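Phosphodiesterase (Candida albicans, PDB 6CPU) is a fungal member of the 3'5'-cyclic nucleotide phosphodiesterase family, a mostly helical protein of the HD clan that carries zinc and magnesium ions. Local coordinates at residues Thr422-Gly425 and Glu426-Glu429; Thr205-Leu208 and Ser209-Tyr213. All coordinates share one frame; numbering follows the deposited sequence.

Contact 1 of 2, residues Thr422-Gly425 and Glu426-Glu429; sequences TDMG and EHNE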
# COMPACT_ATOMS: atom_id res chain seq x y z
N THR A 422 -1.91 -1.63 13.97
CA THR A 422 -1.59 -0.27 13.51
C THR A 422 -2.67 0.77 13.78
O THR A 422 -2.48 1.93 13.45
CB THR A 422 -1.24 -0.23 12.01
OG1 THR A 422 -2.38 -0.59 11.23
CG2 THR A 422 -0.08 -1.18 11.71
N ASP A 423 -3.80 0.35 14.36
CA ASP A 423 -4.86 1.26 14.79
C ASP A 423 -4.39 2.12 15.96
O ASP A 423 -4.17 1.62 17.06
CB ASP A 423 -6.09 0.45 15.21
CG ASP A 423 -7.25 1.33 15.68
OD1 ASP A 423 -7.22 2.55 15.45
OD2 ASP A 423 -8.20 0.77 16.27
N MET A 424 -4.26 3.42 15.72
CA MET A 424 -3.77 4.35 16.75
C MET A 424 -4.76 4.57 17.89
O MET A 424 -4.36 5.01 18.97
CB MET A 424 -3.36 5.68 16.13
CG MET A 424 -2.06 5.60 15.33
SD MET A 424 -0.62 5.16 16.33
CE MET A 424 -0.27 6.74 17.11
N GLY A 425 -6.04 4.27 17.67
CA GLY A 425 -7.02 4.24 18.75
C GLY A 425 -6.75 3.16 19.79
O GLY A 425 -7.34 3.18 20.87
N GLU A 426 -5.87 2.21 19.46
CA GLU A 426 -5.47 1.15 20.39
C GLU A 426 -4.01 1.29 20.82
O GLU A 426 -3.44 0.35 21.36
CB GLU A 426 -5.64 -0.22 19.73
CG GLU A 426 -7.04 -0.50 19.22
CD GLU A 426 -8.05 -0.54 20.35
OE1 GLU A 426 -7.82 -1.28 21.33
OE2 GLU A 426 -9.07 0.19 20.24
N HIS A 427 -3.41 2.45 20.56
CA HIS A 427 -2.00 2.71 20.85
C HIS A 427 -1.66 2.40 22.30
O HIS A 427 -0.69 1.69 22.58
CB HIS A 427 -1.66 4.17 20.53
CG HIS A 427 -0.24 4.54 20.81
ND1 HIS A 427 0.69 4.73 19.81
CD2 HIS A 427 0.42 4.77 21.98
CE1 HIS A 427 1.86 5.06 20.35
NE2 HIS A 427 1.72 5.08 21.66
N ASN A 428 -2.47 2.93 23.22
CA ASN A 428 -2.23 2.76 24.66
C ASN A 428 -2.25 1.30 25.11
O ASN A 428 -1.49 0.92 26.01
CB ASN A 428 -3.25 3.57 25.47
CG ASN A 428 -3.07 5.07 25.32
OD1 ASN A 428 -3.99 5.85 25.57
ND2 ASN A 428 -1.87 5.49 24.91
N GLU A 429 -3.10 0.49 24.49
CA GLU A 429 -3.22 -0.91 24.88
C GLU A 429 -1.92 -1.67 24.60
O GLU A 429 -1.47 -2.46 25.44
CB GLU A 429 -4.42 -1.58 24.19
CG GLU A 429 -5.32 -2.39 25.13
CD GLU A 429 -5.00 -3.87 25.15
OE1 GLU A 429 -5.03 -4.50 24.07
OE2 GLU A 429 -4.76 -4.43 26.24
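M424 and H427 lie side by side and point the same way on the more enclosed side of this turn, where H427 is buried and M424 partly so; the turn joins helix 411-421 to helix 427-438. The M424 chain bends at chi2 and chi3, and this brings its methyl CE to 3.5 Å from H427 ND1, while M424 SD lies at the edge of the H427 ring, 4.8 Å from the centroid. H427 reaches this spot with CG anti to the backbone N (chi1 179°), and F536 meets the same imidazole on planes inclined at about 60°. M424 and H427 both rest on K459 of helix 446-462. Two backbone bonds tighten the turn, E426 N to D423 O at 3.0 Å and H427 N to M424 O at 3.2 Å. The carboxylate of D423 adds an Asx turn: D423 OD1 accepts G425 N at 3.0 Å, met from above the carboxylate plane. The more open side is carried by the exposed G425 and the partly exposed E426, the N-cap residue. There E426 CG packs 3.4 Å from D423 OD2, and E426 OE2 comes within 4.1 Å of the same oxygen, the two carboxylate planes 43° apart. The D423 side chain lies about 7 Å from the bound magnesium ion. With G425 N on OD1 and S376 OG on OD2, D423 is held through both carboxylate oxygens, so E426 brings its like charge beside an acid that other groups already fix.

Contact 2 of 2, residues Thr205-Leu208 and Ser209-Tyr213; sequences TTRL and SQLCY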
# COMPACT_ATOMS: atom_id res chain seq x y z
N THR A 205 20.32 -2.21 -15.60
CA THR A 205 21.20 -2.71 -14.56
C THR A 205 21.56 -1.60 -13.58
O THR A 205 21.56 -1.82 -12.37
CB THR A 205 22.50 -3.30 -15.15
OG1 THR A 205 22.15 -4.34 -16.07
CG2 THR A 205 23.38 -3.87 -14.05
N THR A 206 21.85 -0.42 -14.09
CA THR A 206 22.19 0.71 -13.22
C THR A 206 21.05 1.07 -12.28
O THR A 206 21.28 1.25 -11.08
CB THR A 206 22.63 1.93 -14.01
OG1 THR A 206 23.84 1.61 -14.70
CG2 THR A 206 22.90 3.12 -13.08
N ARG A 207 19.83 1.16 -12.81
CA ARG A 207 18.67 1.49 -11.95
C ARG A 207 18.42 0.44 -10.88
O ARG A 207 18.23 0.77 -9.72
CB ARG A 207 17.39 1.72 -12.76
CG ARG A 207 16.26 2.40 -11.97
CD ARG A 207 16.74 3.68 -11.31
NE ARG A 207 15.71 4.37 -10.52
CZ ARG A 207 15.97 5.25 -9.55
NH1 ARG A 207 17.23 5.55 -9.23
NH2 ARG A 207 14.97 5.82 -8.89
N LEU A 208 18.40 -0.84 -11.27
CA LEU A 208 18.16 -1.91 -10.30
C LEU A 208 19.21 -1.92 -9.19
O LEU A 208 18.89 -2.16 -8.02
CB LEU A 208 18.08 -3.28 -10.99
CG LEU A 208 17.00 -3.41 -12.08
CD1 LEU A 208 16.94 -4.85 -12.57
CD2 LEU A 208 15.63 -2.93 -11.63
N SER A 209 20.47 -1.65 -9.56
CA SER A 209 21.54 -1.53 -8.57
C SER A 209 21.30 -0.33 -7.65
O SER A 209 21.45 -0.45 -6.45
CB SER A 209 22.91 -1.43 -9.24
OG SER A 209 23.92 -1.31 -8.24
N GLN A 210 20.90 0.80 -8.20
CA GLN A 210 20.61 1.98 -7.39
C GLN A 210 19.52 1.68 -6.36
O GLN A 210 19.59 2.13 -5.22
CB GLN A 210 20.19 3.16 -8.25
CG GLN A 210 21.32 3.75 -9.07
CD GLN A 210 20.88 4.82 -10.04
OE1 GLN A 210 19.73 4.84 -10.50
NE2 GLN A 210 21.79 5.72 -10.36
N LEU A 211 18.52 0.91 -6.77
CA LEU A 211 17.42 0.57 -5.86
C LEU A 211 17.89 -0.33 -4.72
O LEU A 211 17.39 -0.20 -3.60
CB LEU A 211 16.24 -0.04 -6.64
CG LEU A 211 15.59 0.93 -7.64
CD1 LEU A 211 14.44 0.28 -8.40
CD2 LEU A 211 15.13 2.24 -7.00
N CYS A 212 18.85 -1.21 -4.98
CA CYS A 212 19.47 -2.01 -3.92
C CYS A 212 20.04 -1.11 -2.83
O CYS A 212 19.73 -1.30 -1.66
CB CYS A 212 20.57 -2.90 -4.48
SG CYS A 212 20.04 -4.24 -5.56
N TYR A 213 20.83 -0.13 -3.24
CA TYR A 213 21.43 0.83 -2.29
C TYR A 213 20.42 1.76 -1.64
O TYR A 213 20.59 2.10 -0.47
CB TYR A 213 22.56 1.65 -2.94
CG TYR A 213 23.82 0.85 -3.11
CD1 TYR A 213 24.08 0.16 -4.30
CD2 TYR A 213 24.73 0.72 -2.06
CE1 TYR A 213 25.22 -0.60 -4.44
CE2 TYR A 213 25.87 -0.04 -2.19
CZ TYR A 213 26.12 -0.70 -3.39
OH TYR A 213 27.26 -1.46 -3.52
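Q210 OE1 receives R207 NH1 at 2.9 Å in a fairly straight bond, 161° at the hydrogen. The amide oxygen lies close to the guanidinium plane of R207, but NH1 stands above the carbonyl plane of Q210, and the two flat groups are turned almost perpendicular, 85° apart. R207 CD also nears Q210 OE1, at 3.3 Å. A bend at chi2 (53°) turns the arginine forward along the helix, toward the following turn, and L211 CD2 then lies over the centre of one guanidinium face, 4.0 Å from R207 CZ. A salt bridge from R207 NH2 to D229 of helix 227-242 fixes the far side of the group. These contacts between residues three and four apart ride on the first turns of the alpha-helix 205-216, whose i to i+4 ladder includes Q210 N to T206 O at 2.9 Å and L211 N to R207 O at 3.0 Å. Beside that ladder, Q210 CG sits 3.2 Å from T206 O, and T206 CG2 touches the amide at Q210 NE2, 3.9 Å away. L208 and L211 both pack on Y232 of helix 227-242, with C212 on L236. S209 OG instead takes the backbone N of D315, joining another side of the helix to a loop.

From the N terminus, contact 2 comes first, within helix 205-216, and closes no loop: it lies along successive turns of one helix and sets that helix against helix 227-242 and the loop at 312-315. Contact 1 follows some two hundred residues later, within the phosphodiesterase family region, and closes the short turn between helices 411-421 and 427-438. The two are in series, neither nested nor crossed. The centres of contact 1 and contact 2 are 37 Å apart, and the nearest atoms of contact 1 and contact 2 are about 23 Å apart, so they do not touch. Contact 1 borders helices 377-394 and 446-462 near the metal ions, whereas the centre of contact 2 lies about 22 Å from the centre of the chain.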